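Local structure of nicotinate phosphoribosyltransferase (Porphyromonas gingivalis, 2IM5) at residues K264-F269 against E291-D296; Y252-F257 against I283-R288; I182-A187 against H203-S208. The protein probably catalyses the ATP-dependent joining of nicotinate to the phosphoribosyl group of 5-phosphoribosyl 1-diphosphate, giving nicotinate mononucleotide for NAD synthesis. One frame throughout, in Å; residues are numbered along the deposited sequence.

Contact 1 of 3, residues K264-F269 against E291-D296; sequences KHAMLF and EELRVD
On the outer, helical layer of the barrel-like domain, Ala266 and Met267 of helix 263-268 pack against Leu293 and Val295, which lie just past the end of helix 279-292. Ala266 brings only its methyl, CB, which meets CD1 of Leu293 at 3.5 Å, one branch of the leucine reaching it, and CG2 of Val295 lies on the same methyl at 4.2 Å. Val295 uses that CG2 twice, since it also touches CG of Met267 at 3.8 Å, the two side chains running obliquely past each other. Its CG1 is turned opposite the backbone N (chi1 171°), which places CG2 beside that N and in contact with both helix residues. Met267 touches through the near part of its chain, and beyond CG it bends at chi3. Tyr290, from the last turns of helix 279-292, also lies against Ala266 and Val295, and Phe261 adds to the cover over Ala266. Polar ties run alongside the apolar patch: Lys263 NZ bonds to the carbonyl of Leu293, while Lys300 NZ bonds to those of Ala266 and Phe269. Leu293 and Val295 flank Arg294, whose positive phi (59°) lets the chain turn off the helix. This C-terminal end is a Schellman motif, here with apolar residues before and after the turn packed on a neighbouring helix.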
ATOM      1  N   LYS A 264      15.930 -13.574 -15.479  1.00 20.46           N
ATOM      2  CA  LYS A 264      16.672 -12.413 -14.996  1.00 21.67           C
ATOM      3  C   LYS A 264      16.000 -11.758 -13.789  1.00 20.41           C
ATOM      4  O   LYS A 264      16.644 -11.490 -12.768  1.00 20.43           O
ATOM      5  CB  LYS A 264      16.814 -11.390 -16.120  1.00 24.68           C
ATOM      6  CG  LYS A 264      17.572 -10.146 -15.730  1.00 30.80           C
ATOM      7  CD  LYS A 264      17.759  -9.212 -16.930  1.00 34.76           C
ATOM      8  CE  LYS A 264      16.432  -8.733 -17.491  1.00 36.59           C
ATOM      9  NZ  LYS A 264      16.635  -7.887 -18.708  1.00 41.27           N
ATOM     10  N   HIS A 265      14.703 -11.496 -13.910  1.00 17.72           N
ATOM     11  CA  HIS A 265      13.957 -10.883 -12.824  1.00 17.67           C
ATOM     12  C   HIS A 265      13.794 -11.834 -11.639  1.00 16.42           C
ATOM     13  O   HIS A 265      13.878 -11.418 -10.484  1.00 14.85           O
ATOM     14  CB  HIS A 265      12.597 -10.412 -13.337  1.00 17.33           C
ATOM     15  CG  HIS A 265      12.688  -9.232 -14.251  1.00 16.99           C
ATOM     16  ND1 HIS A 265      11.678  -8.878 -15.118  1.00 16.68           N
ATOM     17  CD2 HIS A 265      13.679  -8.328 -14.439  1.00 16.21           C
ATOM     18  CE1 HIS A 265      12.044  -7.808 -15.803  1.00 17.88           C
ATOM     19  NE2 HIS A 265      13.256  -7.455 -15.409  1.00 16.69           N
ATOM     20  N   ALA A 266      13.564 -13.109 -11.928  1.00 16.19           N
ATOM     21  CA  ALA A 266      13.416 -14.093 -10.867  1.00 19.08           C
ATOM     22  C   ALA A 266      14.705 -14.150 -10.038  1.00 19.63           C
ATOM     23  O   ALA A 266      14.664 -14.284  -8.819  1.00 21.43           O
ATOM     24  CB  ALA A 266      13.108 -15.465 -11.455  1.00 18.43           C
ATOM     25  N   MET A 267      15.846 -14.038 -10.709  1.00 19.46           N
ATOM     26  CA  MET A 267      17.139 -14.085 -10.028  1.00 21.14           C
ATOM     27  C   MET A 267      17.460 -12.800  -9.276  1.00 21.79           C
ATOM     28  O   MET A 267      18.006 -12.836  -8.172  1.00 21.21           O
ATOM     29  CB  MET A 267      18.260 -14.360 -11.031  1.00 19.97           C
ATOM     30  CG  MET A 267      18.238 -15.760 -11.644  1.00 23.20           C
ATOM     31  SD  MET A 267      19.555 -15.930 -12.846  1.00 21.75           S
ATOM     32  CE  MET A 267      18.902 -15.056 -14.128  1.00 27.50           C
ATOM     33  N   LEU A 268      17.110 -11.663  -9.872  1.00 21.10           N
ATOM     34  CA  LEU A 268      17.382 -10.365  -9.264  1.00 21.89           C
ATOM     35  C   LEU A 268      16.489  -9.993  -8.074  1.00 22.94           C
ATOM     36  O   LEU A 268      16.989  -9.546  -7.040  1.00 22.92           O
ATOM     37  CB  LEU A 268      17.298  -9.274 -10.334  1.00 22.97           C
ATOM     38  CG  LEU A 268      17.511  -7.822  -9.910  1.00 24.93           C
ATOM     39  CD1 LEU A 268      18.823  -7.673  -9.159  1.00 24.20           C
ATOM     40  CD2 LEU A 268      17.516  -6.949 -11.154  1.00 25.96           C
ATOM     41  N   PHE A 269      15.173 -10.144  -8.215  1.00 23.16           N
ATOM     42  CA  PHE A 269      14.267  -9.824  -7.113  1.00 22.43           C
ATOM     43  C   PHE A 269      14.437 -10.873  -6.023  1.00 21.63           C
ATOM     44  O   PHE A 269      14.560 -12.065  -6.310  1.00 20.57           O
ATOM     45  CB  PHE A 269      12.826  -9.785  -7.611  1.00 23.21           C
ATOM     46  CG  PHE A 269      12.507  -8.555  -8.407  1.00 25.66           C
ATOM     47  CD1 PHE A 269      12.034  -7.411  -7.778  1.00 28.13           C
ATOM     48  CD2 PHE A 269      12.738  -8.517  -9.779  1.00 25.13           C
ATOM     49  CE1 PHE A 269      11.796  -6.234  -8.507  1.00 30.03           C
ATOM     50  CE2 PHE A 269      12.509  -7.354 -10.514  1.00 27.09           C
ATOM     51  CZ  PHE A 269      12.036  -6.207  -9.880  1.00 28.21           C
ATOM     52  N   GLU A 291      11.517 -23.241  -9.735  1.00 23.06           N
ATOM     53  CA  GLU A 291      12.217 -24.441 -10.146  1.00 26.78           C
ATOM     54  C   GLU A 291      12.266 -24.577 -11.658  1.00 26.80           C
ATOM     55  O   GLU A 291      13.259 -25.059 -12.200  1.00 26.89           O
ATOM     56  CB  GLU A 291      11.577 -25.662  -9.499  1.00 28.22           C
ATOM     57  CG  GLU A 291      11.702 -25.612  -7.990  1.00 33.41           C
ATOM     58  CD  GLU A 291      11.049 -26.789  -7.311  1.00 36.64           C
ATOM     59  OE1 GLU A 291       9.960 -27.199  -7.765  1.00 37.22           O
ATOM     60  OE2 GLU A 291      11.617 -27.291  -6.314  1.00 40.66           O
ATOM     61  N   GLU A 292      11.211 -24.145 -12.343  1.00 28.04           N
ATOM     62  CA  GLU A 292      11.192 -24.208 -13.800  1.00 28.79           C
ATOM     63  C   GLU A 292      12.320 -23.331 -14.322  1.00 29.01           C
ATOM     64  O   GLU A 292      12.991 -23.663 -15.301  1.00 28.36           O
ATOM     65  CB  GLU A 292       9.867 -23.678 -14.355  1.00 30.94           C
ATOM     66  CG  GLU A 292       8.739 -24.683 -14.396  1.00 33.95           C
ATOM     67  CD  GLU A 292       7.412 -24.030 -14.747  1.00 37.09           C
ATOM     68  OE1 GLU A 292       7.431 -22.989 -15.451  1.00 35.45           O
ATOM     69  OE2 GLU A 292       6.358 -24.564 -14.327  1.00 38.19           O
ATOM     70  N   LEU A 293      12.513 -22.192 -13.665  1.00 28.99           N
ATOM     71  CA  LEU A 293      13.550 -21.248 -14.053  1.00 29.06           C
ATOM     72  C   LEU A 293      14.912 -21.618 -13.476  1.00 30.74           C
ATOM     73  O   LEU A 293      15.890 -20.901 -13.679  1.00 31.50           O
ATOM     74  CB  LEU A 293      13.173 -19.842 -13.588  1.00 28.79           C
ATOM     75  CG  LEU A 293      11.947 -19.204 -14.244  1.00 28.20           C
ATOM     76  CD1 LEU A 293      11.603 -17.905 -13.528  1.00 26.25           C
ATOM     77  CD2 LEU A 293      12.233 -18.956 -15.724  1.00 26.90           C
ATOM     78  N   ARG A 294      14.971 -22.732 -12.758  1.00 31.37           N
ATOM     79  CA  ARG A 294      16.211 -23.182 -12.142  1.00 33.94           C
ATOM     80  C   ARG A 294      16.758 -22.144 -11.169  1.00 33.50           C
ATOM     81  O   ARG A 294      17.953 -21.853 -11.145  1.00 33.31           O
ATOM     82  CB  ARG A 294      17.254 -23.514 -13.217  1.00 36.80           C
ATOM     83  CG  ARG A 294      17.252 -24.976 -13.655  1.00 42.27           C
ATOM     84  CD  ARG A 294      15.853 -25.467 -14.027  1.00 48.10           C
ATOM     85  NE  ARG A 294      15.808 -26.920 -14.210  1.00 52.17           N
ATOM     86  CZ  ARG A 294      14.707 -27.610 -14.494  1.00 53.17           C
ATOM     87  NH1 ARG A 294      13.543 -26.985 -14.629  1.00 53.22           N
ATOM     88  NH2 ARG A 294      14.770 -28.929 -14.642  1.00 54.33           N
ATOM     89  N   VAL A 295      15.855 -21.581 -10.375  1.00 31.71           N
ATOM     90  CA  VAL A 295      16.202 -20.602  -9.359  1.00 30.29           C
ATOM     91  C   VAL A 295      15.802 -21.267  -8.047  1.00 29.80           C
ATOM     92  O   VAL A 295      14.738 -21.872  -7.960  1.00 28.98           O
ATOM     93  CB  VAL A 295      15.413 -19.287  -9.554  1.00 30.32           C
ATOM     94  CG1 VAL A 295      15.622 -18.365  -8.371  1.00 29.41           C
ATOM     95  CG2 VAL A 295      15.864 -18.605 -10.834  1.00 30.43           C
ATOM     96  N   ASP A 296      16.655 -21.167  -7.035  1.00 29.31           N
ATOM     97  CA  ASP A 296      16.383 -21.796  -5.752  1.00 30.34           C
ATOM     98  C   ASP A 296      15.370 -21.028  -4.910  1.00 29.59           C
ATOM     99  O   ASP A 296      15.678 -19.973  -4.363  1.00 31.59           O
ATOM    100  CB  ASP A 296      17.692 -21.968  -4.976  1.00 31.92           C
ATOM    101  CG  ASP A 296      17.504 -22.722  -3.669  1.00 33.75           C
ATOM    102  OD1 ASP A 296      16.452 -23.378  -3.494  1.00 33.00           O
ATOM    103  OD2 ASP A 296      18.419 -22.663  -2.822  1.00 36.46           O
TER

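Contact 2 of 3, residues Y252-F257 against I283-R288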
ATOM      1  N   TYR A 252      -2.500  -8.588 -12.639  1.00 15.85           N
ATOM      2  CA  TYR A 252      -3.267  -9.125 -13.756  1.00 17.76           C
ATOM      3  C   TYR A 252      -3.323 -10.629 -13.617  1.00 17.03           C
ATOM      4  O   TYR A 252      -3.261 -11.347 -14.611  1.00 17.27           O
ATOM      5  CB  TYR A 252      -2.621  -8.739 -15.095  1.00 15.49           C
ATOM      6  CG  TYR A 252      -2.543  -7.246 -15.287  1.00 15.83           C
ATOM      7  CD1 TYR A 252      -3.701  -6.469 -15.330  1.00 15.40           C
ATOM      8  CD2 TYR A 252      -1.313  -6.602 -15.362  1.00 14.99           C
ATOM      9  CE1 TYR A 252      -3.635  -5.089 -15.433  1.00 16.02           C
ATOM     10  CE2 TYR A 252      -1.232  -5.220 -15.469  1.00 15.07           C
ATOM     11  CZ  TYR A 252      -2.398  -4.469 -15.500  1.00 16.38           C
ATOM     12  OH  TYR A 252      -2.332  -3.100 -15.584  1.00 18.34           O
ATOM     13  N   THR A 253      -3.435 -11.091 -12.372  1.00 16.76           N
ATOM     14  CA  THR A 253      -3.490 -12.515 -12.082  1.00 17.20           C
ATOM     15  C   THR A 253      -2.079 -13.072 -11.944  1.00 18.39           C
ATOM     16  O   THR A 253      -1.203 -12.788 -12.764  1.00 16.93           O
ATOM     17  CB  THR A 253      -4.249 -13.262 -13.204  1.00 19.42           C
ATOM     18  OG1 THR A 253      -5.633 -13.395 -12.840  1.00 23.89           O
ATOM     19  CG2 THR A 253      -3.625 -14.580 -13.492  1.00 16.49           C
ATOM     20  N   THR A 254      -1.860 -13.861 -10.897  1.00 17.99           N
ATOM     21  CA  THR A 254      -0.558 -14.459 -10.654  1.00 18.73           C
ATOM     22  C   THR A 254      -0.162 -15.482 -11.722  1.00 19.26           C
ATOM     23  O   THR A 254       1.026 -15.649 -12.001  1.00 18.59           O
ATOM     24  CB  THR A 254      -0.502 -15.115  -9.250  1.00 20.29           C
ATOM     25  OG1 THR A 254      -0.517 -14.087  -8.253  1.00 21.61           O
ATOM     26  CG2 THR A 254       0.774 -15.931  -9.080  1.00 21.96           C
ATOM     27  N   ASP A 255      -1.137 -16.154 -12.330  1.00 19.07           N
ATOM     28  CA  ASP A 255      -0.814 -17.120 -13.380  1.00 20.89           C
ATOM     29  C   ASP A 255      -0.167 -16.408 -14.569  1.00 20.60           C
ATOM     30  O   ASP A 255       0.772 -16.928 -15.175  1.00 17.65           O
ATOM     31  CB  ASP A 255      -2.064 -17.880 -13.851  1.00 25.81           C
ATOM     32  CG  ASP A 255      -2.567 -18.885 -12.813  1.00 30.92           C
ATOM     33  OD1 ASP A 255      -1.790 -19.246 -11.900  1.00 31.01           O
ATOM     34  OD2 ASP A 255      -3.732 -19.326 -12.918  1.00 33.83           O
ATOM     35  N   VAL A 256      -0.675 -15.219 -14.898  1.00 18.86           N
ATOM     36  CA  VAL A 256      -0.127 -14.450 -16.003  1.00 19.03           C
ATOM     37  C   VAL A 256       1.282 -13.984 -15.621  1.00 21.17           C
ATOM     38  O   VAL A 256       2.211 -14.058 -16.419  1.00 19.86           O
ATOM     39  CB  VAL A 256      -1.007 -13.225 -16.317  1.00 19.71           C
ATOM     40  CG1 VAL A 256      -0.265 -12.276 -17.249  1.00 20.11           C
ATOM     41  CG2 VAL A 256      -2.317 -13.681 -16.958  1.00 18.82           C
ATOM     42  N   PHE A 257       1.441 -13.517 -14.386  1.00 21.18           N
ATOM     43  CA  PHE A 257       2.747 -13.061 -13.921  1.00 21.50           C
ATOM     44  C   PHE A 257       3.789 -14.174 -14.029  1.00 22.32           C
ATOM     45  O   PHE A 257       4.838 -14.003 -14.650  1.00 23.61           O
ATOM     46  CB  PHE A 257       2.678 -12.611 -12.462  1.00 20.28           C
ATOM     47  CG  PHE A 257       3.994 -12.122 -11.919  1.00 20.00           C
ATOM     48  CD1 PHE A 257       4.326 -10.777 -11.974  1.00 18.70           C
ATOM     49  CD2 PHE A 257       4.923 -13.021 -11.391  1.00 21.00           C
ATOM     50  CE1 PHE A 257       5.565 -10.327 -11.516  1.00 19.51           C
ATOM     51  CE2 PHE A 257       6.161 -12.587 -10.933  1.00 21.33           C
ATOM     52  CZ  PHE A 257       6.483 -11.235 -10.995  1.00 21.36           C
ATOM     53  N   ILE A 283       1.882 -20.280  -2.784  1.00 25.57           N
ATOM     54  CA  ILE A 283       3.173 -20.886  -2.471  1.00 24.84           C
ATOM     55  C   ILE A 283       3.564 -21.941  -3.508  1.00 24.99           C
ATOM     56  O   ILE A 283       4.719 -21.988  -3.950  1.00 24.51           O
ATOM     57  CB  ILE A 283       3.157 -21.514  -1.061  1.00 24.94           C
ATOM     58  CG1 ILE A 283       2.971 -20.407  -0.018  1.00 25.07           C
ATOM     59  CG2 ILE A 283       4.444 -22.282  -0.815  1.00 25.31           C
ATOM     60  CD1 ILE A 283       2.703 -20.902   1.384  1.00 26.63           C
ATOM     61  N   GLU A 284       2.608 -22.775  -3.906  1.00 25.90           N
ATOM     62  CA  GLU A 284       2.869 -23.816  -4.907  1.00 27.74           C
ATOM     63  C   GLU A 284       3.296 -23.211  -6.239  1.00 27.17           C
ATOM     64  O   GLU A 284       4.285 -23.640  -6.832  1.00 27.41           O
ATOM     65  CB  GLU A 284       1.627 -24.678  -5.158  1.00 31.20           C
ATOM     66  CG  GLU A 284       1.152 -25.483  -3.967  1.00 39.70           C
ATOM     67  CD  GLU A 284       2.272 -26.263  -3.306  1.00 44.27           C
ATOM     68  OE1 GLU A 284       3.033 -26.955  -4.024  1.00 47.73           O
ATOM     69  OE2 GLU A 284       2.382 -26.179  -2.065  1.00 46.93           O
ATOM     70  N   LYS A 285       2.537 -22.226  -6.719  1.00 26.12           N
ATOM     71  CA  LYS A 285       2.847 -21.573  -7.991  1.00 25.58           C
ATOM     72  C   LYS A 285       4.244 -20.967  -7.976  1.00 24.54           C
ATOM     73  O   LYS A 285       5.019 -21.151  -8.913  1.00 23.62           O
ATOM     74  CB  LYS A 285       1.827 -20.471  -8.295  1.00 27.39           C
ATOM     75  CG  LYS A 285       0.412 -20.964  -8.552  1.00 29.62           C
ATOM     76  CD  LYS A 285      -0.546 -19.791  -8.747  1.00 31.05           C
ATOM     77  CE  LYS A 285      -1.957 -20.254  -9.101  1.00 31.84           C
ATOM     78  NZ  LYS A 285      -2.922 -19.098  -9.090  1.00 33.15           N
ATOM     79  N   ALA A 286       4.560 -20.249  -6.904  1.00 23.77           N
ATOM     80  CA  ALA A 286       5.861 -19.601  -6.760  1.00 23.88           C
ATOM     81  C   ALA A 286       6.999 -20.619  -6.784  1.00 24.40           C
ATOM     82  O   ALA A 286       7.939 -20.503  -7.579  1.00 23.96           O
ATOM     83  CB  ALA A 286       5.903 -18.811  -5.460  1.00 21.21           C
ATOM     84  N   VAL A 287       6.915 -21.614  -5.906  1.00 23.94           N
ATOM     85  CA  VAL A 287       7.942 -22.644  -5.834  1.00 23.79           C
ATOM     86  C   VAL A 287       8.096 -23.374  -7.164  1.00 24.25           C
ATOM     87  O   VAL A 287       9.220 -23.636  -7.606  1.00 24.52           O
ATOM     88  CB  VAL A 287       7.632 -23.674  -4.721  1.00 23.98           C
ATOM     89  CG1 VAL A 287       8.613 -24.844  -4.792  1.00 22.06           C
ATOM     90  CG2 VAL A 287       7.723 -23.000  -3.366  1.00 24.68           C
ATOM     91  N   ARG A 288       6.981 -23.692  -7.813  1.00 23.54           N
ATOM     92  CA  ARG A 288       7.049 -24.398  -9.088  1.00 24.64           C
ATOM     93  C   ARG A 288       7.718 -23.564 -10.183  1.00 24.38           C
ATOM     94  O   ARG A 288       8.563 -24.065 -10.933  1.00 24.66           O
ATOM     95  CB  ARG A 288       5.648 -24.830  -9.552  1.00 27.50           C
ATOM     96  CG  ARG A 288       5.655 -25.452 -10.947  1.00 32.86           C
ATOM     97  CD  ARG A 288       4.382 -26.229 -11.295  1.00 38.00           C
ATOM     98  NE  ARG A 288       3.197 -25.384 -11.431  1.00 42.44           N
ATOM     99  CZ  ARG A 288       2.363 -25.094 -10.436  1.00 44.44           C
ATOM    100  NH1 ARG A 288       2.578 -25.586  -9.221  1.00 47.14           N
ATOM    101  NH2 ARG A 288       1.312 -24.310 -10.655  1.00 44.68           N
TER
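With CG set opposite the carbonyl carbon (chi1 -66°) and every later torsion close to 180°, Lys285 stretches from helix 279-292 toward the start of helix 254-260. Asp255 has the same kind of first torsion (chi1 -72°), which swings its carboxylate to the lysine, and the two side chains cross at about a right angle. Lys285 NZ and Asp255 OD1 form a salt bridge at 3.0 Å. The approach is lopsided: OD2 of Asp255 stays 3.9 Å from Lys285 NZ, while OD1 also lies 3.0 Å from Lys285 CE, so a single oxygen rests over the end of the lysine chain. Farther back along that chain, Lys285 CD meets CG2 of Thr254 at 4.1 Å, an oblique and looser apolar touch. The hydroxyl of Thr254 is hydrogen-bonded to Asp370 and Thr249, while CG2, opposite the backbone N, is the branch that touches the lysine. Arg288, about one turn after Lys285, brings a second positive group near the same carboxylate, but Asp255 OD1 and Arg288 NH2 are 6.1 Å apart and not in contact. Asp255 lies in the first turn of its helix, where the helix dipole would probably favour a negative side chain. The contact thus rests on one charge pair at an exposed aspartate, whose attraction is probably weakened by solvent, with Lys285 CD against the Thr254 methyl as a minor apolar part.

Contact 3 of 3, residues I182-A187 against H203-S208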
ATOM      1  N   ILE A 182       3.722  -0.263  21.536  1.00 25.76           N
ATOM      2  CA  ILE A 182       3.571  -1.512  22.268  1.00 25.17           C
ATOM      3  C   ILE A 182       4.238  -2.679  21.547  1.00 24.61           C
ATOM      4  O   ILE A 182       4.943  -3.486  22.162  1.00 25.13           O
ATOM      5  CB  ILE A 182       2.081  -1.844  22.481  1.00 25.12           C
ATOM      6  CG1 ILE A 182       1.428  -0.750  23.330  1.00 27.85           C
ATOM      7  CG2 ILE A 182       1.937  -3.204  23.147  1.00 25.23           C
ATOM      8  CD1 ILE A 182      -0.079  -0.867  23.434  1.00 30.01           C
ATOM      9  N   LEU A 183       4.013  -2.779  20.242  1.00 24.06           N
ATOM     10  CA  LEU A 183       4.606  -3.869  19.472  1.00 24.08           C
ATOM     11  C   LEU A 183       6.128  -3.808  19.531  1.00 22.59           C
ATOM     12  O   LEU A 183       6.791  -4.829  19.677  1.00 23.89           O
ATOM     13  CB  LEU A 183       4.121  -3.821  18.020  1.00 21.26           C
ATOM     14  CG  LEU A 183       2.673  -4.281  17.842  1.00 22.48           C
ATOM     15  CD1 LEU A 183       2.200  -4.058  16.409  1.00 21.11           C
ATOM     16  CD2 LEU A 183       2.584  -5.760  18.202  1.00 21.96           C
ATOM     17  N   LYS A 184       6.673  -2.603  19.429  1.00 23.12           N
ATOM     18  CA  LYS A 184       8.117  -2.428  19.483  1.00 24.91           C
ATOM     19  C   LYS A 184       8.638  -2.959  20.812  1.00 25.30           C
ATOM     20  O   LYS A 184       9.712  -3.548  20.885  1.00 24.58           O
ATOM     21  CB  LYS A 184       8.478  -0.947  19.361  1.00 24.14           C
ATOM     22  CG  LYS A 184       9.973  -0.694  19.405  1.00 26.71           C
ATOM     23  CD  LYS A 184      10.307   0.769  19.603  1.00 26.74           C
ATOM     24  CE  LYS A 184      11.817   0.967  19.693  1.00 27.66           C
ATOM     25  NZ  LYS A 184      12.190   2.390  19.877  1.00 31.12           N
ATOM     26  N   GLN A 185       7.851  -2.746  21.856  1.00 26.99           N
ATOM     27  CA  GLN A 185       8.202  -3.159  23.208  1.00 29.76           C
ATOM     28  C   GLN A 185       8.078  -4.667  23.468  1.00 28.94           C
ATOM     29  O   GLN A 185       8.866  -5.238  24.220  1.00 30.39           O
ATOM     30  CB  GLN A 185       7.322  -2.389  24.200  1.00 33.68           C
ATOM     31  CG  GLN A 185       7.771  -2.456  25.644  1.00 41.37           C
ATOM     32  CD  GLN A 185       6.784  -1.781  26.592  1.00 45.56           C
ATOM     33  OE1 GLN A 185       6.236  -0.716  26.284  1.00 47.68           O
ATOM     34  NE2 GLN A 185       6.567  -2.394  27.759  1.00 47.28           N
ATOM     35  N   TYR A 186       7.114  -5.319  22.829  1.00 28.05           N
ATOM     36  CA  TYR A 186       6.899  -6.744  23.067  1.00 27.98           C
ATOM     37  C   TYR A 186       7.187  -7.732  21.948  1.00 26.44           C
ATOM     38  O   TYR A 186       7.311  -8.930  22.213  1.00 24.17           O
ATOM     39  CB  TYR A 186       5.461  -6.963  23.542  1.00 30.12           C
ATOM     40  CG  TYR A 186       5.167  -6.346  24.890  1.00 33.11           C
ATOM     41  CD1 TYR A 186       5.549  -6.987  26.073  1.00 34.94           C
ATOM     42  CD2 TYR A 186       4.517  -5.120  24.988  1.00 32.35           C
ATOM     43  CE1 TYR A 186       5.284  -6.418  27.320  1.00 34.56           C
ATOM     44  CE2 TYR A 186       4.251  -4.546  26.228  1.00 33.60           C
ATOM     45  CZ  TYR A 186       4.634  -5.199  27.388  1.00 33.60           C
ATOM     46  OH  TYR A 186       4.369  -4.636  28.613  1.00 33.69           O
ATOM     47  N   ALA A 187       7.291  -7.258  20.710  1.00 25.60           N
ATOM     48  CA  ALA A 187       7.540  -8.174  19.594  1.00 25.43           C
ATOM     49  C   ALA A 187       8.993  -8.611  19.428  1.00 24.76           C
ATOM     50  O   ALA A 187       9.273  -9.558  18.694  1.00 23.11           O
ATOM     51  CB  ALA A 187       7.035  -7.559  18.299  1.00 26.29           C
ATOM     52  N   HIS A 203       9.429   6.257  16.453  1.00 23.27           N
ATOM     53  CA  HIS A 203       9.767   5.119  17.293  1.00 24.82           C
ATOM     54  C   HIS A 203      11.080   4.416  16.964  1.00 25.27           C
ATOM     55  O   HIS A 203      11.370   3.354  17.517  1.00 26.91           O
ATOM     56  CB  HIS A 203       8.620   4.110  17.266  1.00 24.84           C
ATOM     57  CG  HIS A 203       7.343   4.646  17.831  1.00 25.01           C
ATOM     58  ND1 HIS A 203       7.199   4.983  19.159  1.00 25.04           N
ATOM     59  CD2 HIS A 203       6.158   4.933  17.240  1.00 26.75           C
ATOM     60  CE1 HIS A 203       5.981   5.455  19.363  1.00 26.90           C
ATOM     61  NE2 HIS A 203       5.328   5.435  18.214  1.00 26.91           N
ATOM     62  N   GLY A 204      11.866   5.007  16.071  1.00 25.04           N
ATOM     63  CA  GLY A 204      13.153   4.433  15.713  1.00 23.60           C
ATOM     64  C   GLY A 204      13.075   3.044  15.110  1.00 23.55           C
ATOM     65  O   GLY A 204      13.844   2.157  15.473  1.00 23.87           O
ATOM     66  N   LEU A 205      12.144   2.853  14.186  1.00 21.88           N
ATOM     67  CA  LEU A 205      11.973   1.568  13.529  1.00 21.00           C
ATOM     68  C   LEU A 205      12.356   1.689  12.058  1.00 20.24           C
ATOM     69  O   LEU A 205      12.459   2.791  11.527  1.00 19.31           O
ATOM     70  CB  LEU A 205      10.509   1.126  13.626  1.00 21.48           C
ATOM     71  CG  LEU A 205       9.913   0.922  15.023  1.00 22.57           C
ATOM     72  CD1 LEU A 205       8.409   0.680  14.892  1.00 22.00           C
ATOM     73  CD2 LEU A 205      10.594  -0.261  15.719  1.00 19.48           C
ATOM     74  N   ARG A 206      12.569   0.550  11.409  1.00 20.24           N
ATOM     75  CA  ARG A 206      12.884   0.529   9.988  1.00 21.00           C
ATOM     76  C   ARG A 206      11.576   0.786   9.236  1.00 20.69           C
ATOM     77  O   ARG A 206      10.496   0.462   9.740  1.00 17.70           O
ATOM     78  CB  ARG A 206      13.400  -0.849   9.562  1.00 25.57           C
ATOM     79  CG  ARG A 206      14.800  -1.212  10.026  1.00 31.67           C
ATOM     80  CD  ARG A 206      15.230  -2.542   9.406  1.00 35.94           C
ATOM     81  NE  ARG A 206      14.516  -3.677   9.987  1.00 40.65           N
ATOM     82  CZ  ARG A 206      14.900  -4.322  11.085  1.00 41.72           C
ATOM     83  NH1 ARG A 206      16.001  -3.957  11.726  1.00 45.10           N
ATOM     84  NH2 ARG A 206      14.175  -5.326  11.558  1.00 44.26           N
ATOM     85  N   VAL A 207      11.663   1.376   8.045  1.00 19.66           N
ATOM     86  CA  VAL A 207      10.460   1.583   7.254  1.00 20.16           C
ATOM     87  C   VAL A 207      10.331   0.292   6.463  1.00 21.15           C
ATOM     88  O   VAL A 207      11.334  -0.347   6.158  1.00 22.92           O
ATOM     89  CB  VAL A 207      10.572   2.778   6.283  1.00 19.66           C
ATOM     90  CG1 VAL A 207      10.620   4.077   7.070  1.00 19.68           C
ATOM     91  CG2 VAL A 207      11.805   2.632   5.405  1.00 21.00           C
ATOM     92  N   SER A 208       9.110  -0.097   6.131  1.00 20.99           N
ATOM     93  CA  SER A 208       8.893  -1.335   5.400  1.00 22.29           C
ATOM     94  C   SER A 208       7.775  -1.190   4.378  1.00 23.83           C
ATOM     95  O   SER A 208       6.742  -0.582   4.658  1.00 24.59           O
ATOM     96  CB  SER A 208       8.557  -2.448   6.400  1.00 23.09           C
ATOM     97  OG  SER A 208       8.171  -3.643   5.759  1.00 24.00           O
TER
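Lys184 NZ gives a hydrogen bond of 2.7 Å to the backbone carbonyl O of His203. The ammonium does not approach in the plane of that carbonyl: it stands above it, 37° out, with a C=O...N angle of 141°. To get there the lysine is drawn out at full length. Its CG sits opposite the backbone N (chi1 -180°) and the later torsions are all near extended, which carries the ammonium from helix 173-186 to the carbonyl. The chain comes up alongside the oxygen, with Lys184 CE 3.3 Å from His203 O. Nearer the helix the same chain is apolar. CD2 of Leu205 lies against Lys184 CG at 3.8 Å and against Lys184 CD at 4.0 Å, the leucine crossing it obliquely, and Leu191 of strand 191-194 touches both residues. The carbonyl belongs to the end of helix 197-203, which closes in a Schellman motif: Gly204 has positive phi, and the chain then leads through Leu205 into the short, weakly bonded strand at about 206-207, at the edge of the parallel sheet. Lys184 therefore ties the C-terminal end of helix 197-203 to helix 173-186, next to the turn that leads into the sheet. His203 starts toward helix 173-186, but its imidazole leads away from segment 182-187; NE2 is hydrogen-bonded to Asp177, an earlier residue of the same helix, and the His203 side chain also touches Thr180 and Asp181.

In the fold
All three contacts belong to the domain built round the parallel sheet, which is of the TIM-barrel class. Contact 3 comes first along the chain and closes before the others open; it lies at the end of the sheet where strand 206-207 is outermost. Contacts 1 and 2 are neighbours, centres 13 Å apart, and their segments alternate in sequence: the consecutive helices 254-260 and 263-268 both pack on helix 279-292, at its middle and just past its end. Strand 271-274 lies between helix 263-268 and helix 279-292 along the chain, a helix-strand-helix succession. Contact 3 lies about 32 Å from each, centre to centre, so the contacts sit in two separate parts of the domain.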